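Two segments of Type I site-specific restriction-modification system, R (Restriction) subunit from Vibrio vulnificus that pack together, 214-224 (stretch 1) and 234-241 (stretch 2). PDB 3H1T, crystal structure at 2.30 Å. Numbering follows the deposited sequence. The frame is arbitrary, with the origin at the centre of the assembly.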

# COMPACT_ATOMS: atom_id res chain seq x y z
N VAL A 214 0.73 -7.06 6.81
CA VAL A 214 0.60 -6.35 8.07
C VAL A 214 -0.46 -7.01 8.96
O VAL A 214 -0.22 -7.30 10.12
CB VAL A 214 0.18 -4.88 7.84
CG1 VAL A 214 -0.16 -4.22 9.16
CG2 VAL A 214 1.32 -4.13 7.15
N ALA A 215 -1.64 -7.28 8.38
CA ALA A 215 -2.72 -7.92 9.12
C ALA A 215 -2.24 -9.22 9.76
O ALA A 215 -2.52 -9.47 10.93
CB ALA A 215 -3.89 -8.19 8.19
N PHE A 216 -1.51 -10.02 8.98
CA PHE A 216 -0.97 -11.30 9.45
C PHE A 216 0.07 -11.18 10.56
O PHE A 216 -0.03 -11.86 11.57
CB PHE A 216 -0.37 -12.08 8.28
CG PHE A 216 0.44 -13.28 8.70
CD1 PHE A 216 -0.18 -14.42 9.18
CD2 PHE A 216 1.84 -13.26 8.61
CE1 PHE A 216 0.57 -15.53 9.57
CE2 PHE A 216 2.60 -14.36 8.99
CZ PHE A 216 1.97 -15.50 9.48
N GLN A 217 1.05 -10.30 10.40
CA GLN A 217 2.09 -10.16 11.42
C GLN A 217 1.61 -9.55 12.74
O GLN A 217 2.18 -9.83 13.80
CB GLN A 217 3.29 -9.37 10.87
CG GLN A 217 4.00 -10.04 9.68
CD GLN A 217 4.90 -11.22 10.07
OE1 GLN A 217 5.62 -11.76 9.24
NE2 GLN A 217 4.85 -11.63 11.33
N ILE A 218 0.57 -8.73 12.70
CA ILE A 218 0.05 -8.16 13.94
C ILE A 218 -0.56 -9.34 14.71
O ILE A 218 -0.29 -9.54 15.90
CB ILE A 218 -1.06 -7.11 13.67
CG1 ILE A 218 -0.47 -5.87 12.98
CG2 ILE A 218 -1.72 -6.71 14.98
CD1 ILE A 218 -1.53 -4.87 12.48
N SER A 219 -1.37 -10.13 14.00
CA SER A 219 -2.03 -11.30 14.57
C SER A 219 -1.00 -12.27 15.12
O SER A 219 -1.13 -12.74 16.25
CB SER A 219 -2.85 -12.02 13.49
OG SER A 219 -3.64 -11.09 12.77
N TRP A 220 0.02 -12.58 14.33
CA TRP A 220 1.03 -13.51 14.79
C TRP A 220 1.74 -12.98 16.04
O TRP A 220 1.84 -13.69 17.05
CB TRP A 220 2.04 -13.80 13.67
CG TRP A 220 3.05 -14.82 14.02
CD1 TRP A 220 4.34 -14.60 14.40
CD2 TRP A 220 2.88 -16.25 14.00
NE1 TRP A 220 4.98 -15.79 14.62
CE2 TRP A 220 4.11 -16.82 14.38
CE3 TRP A 220 1.80 -17.09 13.70
CZ2 TRP A 220 4.31 -18.20 14.47
CZ3 TRP A 220 1.99 -18.47 13.78
CH2 TRP A 220 3.24 -19.01 14.17
N LYS A 221 2.19 -11.74 16.00
CA LYS A 221 2.88 -11.15 17.15
C LYS A 221 2.06 -11.29 18.43
O LYS A 221 2.54 -11.84 19.43
CB LYS A 221 3.21 -9.67 16.89
CG LYS A 221 4.51 -9.43 16.11
CD LYS A 221 4.80 -7.95 15.87
CE LYS A 221 5.14 -7.20 17.16
NZ LYS A 221 6.46 -7.55 17.73
N LEU A 222 0.82 -10.80 18.41
CA LEU A 222 -0.04 -10.87 19.59
C LEU A 222 -0.48 -12.29 19.95
O LEU A 222 -0.58 -12.62 21.13
CB LEU A 222 -1.28 -10.00 19.38
CG LEU A 222 -1.04 -8.49 19.31
CD1 LEU A 222 -2.15 -7.84 18.51
CD2 LEU A 222 -0.96 -7.92 20.71
N TRP A 223 -0.72 -13.13 18.95
CA TRP A 223 -1.16 -14.51 19.21
C TRP A 223 -0.08 -15.33 19.91
O TRP A 223 -0.25 -15.76 21.06
CB TRP A 223 -1.54 -15.20 17.90
CG TRP A 223 -2.07 -16.59 18.08
CD1 TRP A 223 -3.23 -16.96 18.71
CD2 TRP A 223 -1.47 -17.81 17.62
NE1 TRP A 223 -3.39 -18.32 18.65
CE2 TRP A 223 -2.32 -18.87 17.99
CE3 TRP A 223 -0.29 -18.10 16.92
CZ2 TRP A 223 -2.03 -20.20 17.68
CZ3 TRP A 223 -0.00 -19.43 16.61
CH2 TRP A 223 -0.87 -20.46 16.99
N SER A 224 1.02 -15.55 19.21
CA SER A 224 2.11 -16.32 19.76
C SER A 224 2.58 -15.82 21.12
O SER A 224 3.14 -16.59 21.90
CB SER A 224 3.28 -16.32 18.77
OG SER A 224 3.53 -15.02 18.28
N ARG A 234 -4.43 -17.44 28.20
CA ARG A 234 -5.12 -17.85 26.97
C ARG A 234 -4.65 -17.14 25.71
O ARG A 234 -4.23 -15.98 25.74
CB ARG A 234 -6.65 -17.62 27.09
CG ARG A 234 -7.48 -18.73 27.76
CD ARG A 234 -6.83 -20.11 27.66
NE ARG A 234 -5.65 -20.16 28.51
CZ ARG A 234 -5.27 -21.22 29.22
NH1 ARG A 234 -5.99 -22.34 29.17
NH2 ARG A 234 -4.18 -21.16 29.97
N LYS A 235 -4.72 -17.86 24.59
CA LYS A 235 -4.39 -17.30 23.29
C LYS A 235 -5.49 -16.28 23.02
O LYS A 235 -6.59 -16.35 23.59
CB LYS A 235 -4.42 -18.36 22.19
CG LYS A 235 -3.29 -19.36 22.24
CD LYS A 235 -2.00 -18.77 21.66
CE LYS A 235 -0.93 -19.84 21.52
NZ LYS A 235 0.40 -19.25 21.18
N PRO A 236 -5.22 -15.30 22.16
CA PRO A 236 -6.26 -14.32 21.87
C PRO A 236 -7.20 -14.84 20.79
O PRO A 236 -6.87 -15.78 20.06
CB PRO A 236 -5.45 -13.11 21.41
CG PRO A 236 -4.35 -13.76 20.64
CD PRO A 236 -3.92 -14.87 21.59
N ARG A 237 -8.39 -14.26 20.68
CA ARG A 237 -9.31 -14.69 19.63
C ARG A 237 -9.34 -13.50 18.68
O ARG A 237 -9.60 -12.36 19.10
CB ARG A 237 -10.69 -14.98 20.22
CG ARG A 237 -11.35 -16.24 19.64
CD ARG A 237 -11.91 -17.08 20.79
NE ARG A 237 -12.24 -16.23 21.93
CZ ARG A 237 -12.74 -16.68 23.08
NH1 ARG A 237 -12.98 -17.99 23.22
NH2 ARG A 237 -12.98 -15.85 24.08
N ILE A 238 -9.09 -13.77 17.40
CA ILE A 238 -9.00 -12.73 16.38
C ILE A 238 -9.88 -12.98 15.16
O ILE A 238 -9.84 -14.06 14.56
CB ILE A 238 -7.53 -12.62 15.88
CG1 ILE A 238 -6.57 -12.69 17.07
CG2 ILE A 238 -7.32 -11.30 15.13
CD1 ILE A 238 -6.84 -11.63 18.11
N LEU A 239 -10.64 -11.96 14.77
CA LEU A 239 -11.52 -12.03 13.60
C LEU A 239 -11.03 -11.11 12.47
O LEU A 239 -10.90 -9.91 12.66
CB LEU A 239 -12.95 -11.61 13.99
CG LEU A 239 -13.97 -11.50 12.85
CD1 LEU A 239 -14.09 -12.83 12.12
CD2 LEU A 239 -15.30 -11.08 13.43
N PHE A 240 -10.76 -11.69 11.31
CA PHE A 240 -10.33 -10.92 10.15
C PHE A 240 -11.57 -10.84 9.24
O PHE A 240 -12.15 -11.87 8.91
CB PHE A 240 -9.18 -11.63 9.42
CG PHE A 240 -8.77 -10.98 8.13
CD1 PHE A 240 -7.88 -9.90 8.13
CD2 PHE A 240 -9.26 -11.44 6.90
CE1 PHE A 240 -7.48 -9.30 6.93
CE2 PHE A 240 -8.87 -10.84 5.69
CZ PHE A 240 -7.98 -9.77 5.71
N LEU A 241 -11.96 -9.63 8.85
CA LEU A 241 -13.12 -9.40 7.99
C LEU A 241 -12.70 -8.69 6.71
O LEU A 241 -11.99 -7.69 6.76
CB LEU A 241 -14.15 -8.48 8.66
CG LEU A 241 -14.75 -8.56 10.08
CD1 LEU A 241 -15.50 -7.26 10.29
CD2 LEU A 241 -15.69 -9.74 10.26

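The contact between this helix and the loop and strand that follow it is centred on W223, K235 and P236, the three residues with the most surface covered by the other stretch. No hydrogen bond crosses between the stretches; apart from one cation-pi interaction, the packing is a matter of shape and apolar contact.

The CA-to-CB bond of W223 points sideways to stretch 2, but with chi1 in the t well the indole comes nearer; broad and flat, it offers one face to K235 while still meeting P236. CD of K235 stands 3.6 Å from the centroid of the W223 five-membered ring, a CH-pi contact, and NZ of K235 stands 4.2 Å from the centroid of the W223 six-membered ring. Lysine suits this place because its chain is both long and amphipathic: the methylenes can lie on an aromatic surface while the charged end meets the electron-rich pi cloud. With chi3 and chi4 both t, the outer part of the chain is extended and spans the two rings. The indole NE1 of W223 comes within 3.3 Å of K235 CD, but this is packing; its hydrogen bond is made elsewhere in the structure.

P236 points toward the helix and packs obliquely against the same indole, its CD 3.6 Å from W223 CD1. CG of P236 also lies 3.6 Å from W223 CA and 4.0 Å from L222 O, so the compact ring rests against backbone as well as side chain.

Along the strand the backbones separate, the CA distance reaching 8.2 Å between A215 and F240. I238 and F240 point toward the helix, with L239 between them out of reach. The small A215 meets the large F240, CB to CE1 at 4.0 Å. S219 turns its polar group back on its own helix: OG donates to A215 O at 2.7 Å, which lets a serine sit buried beside I238.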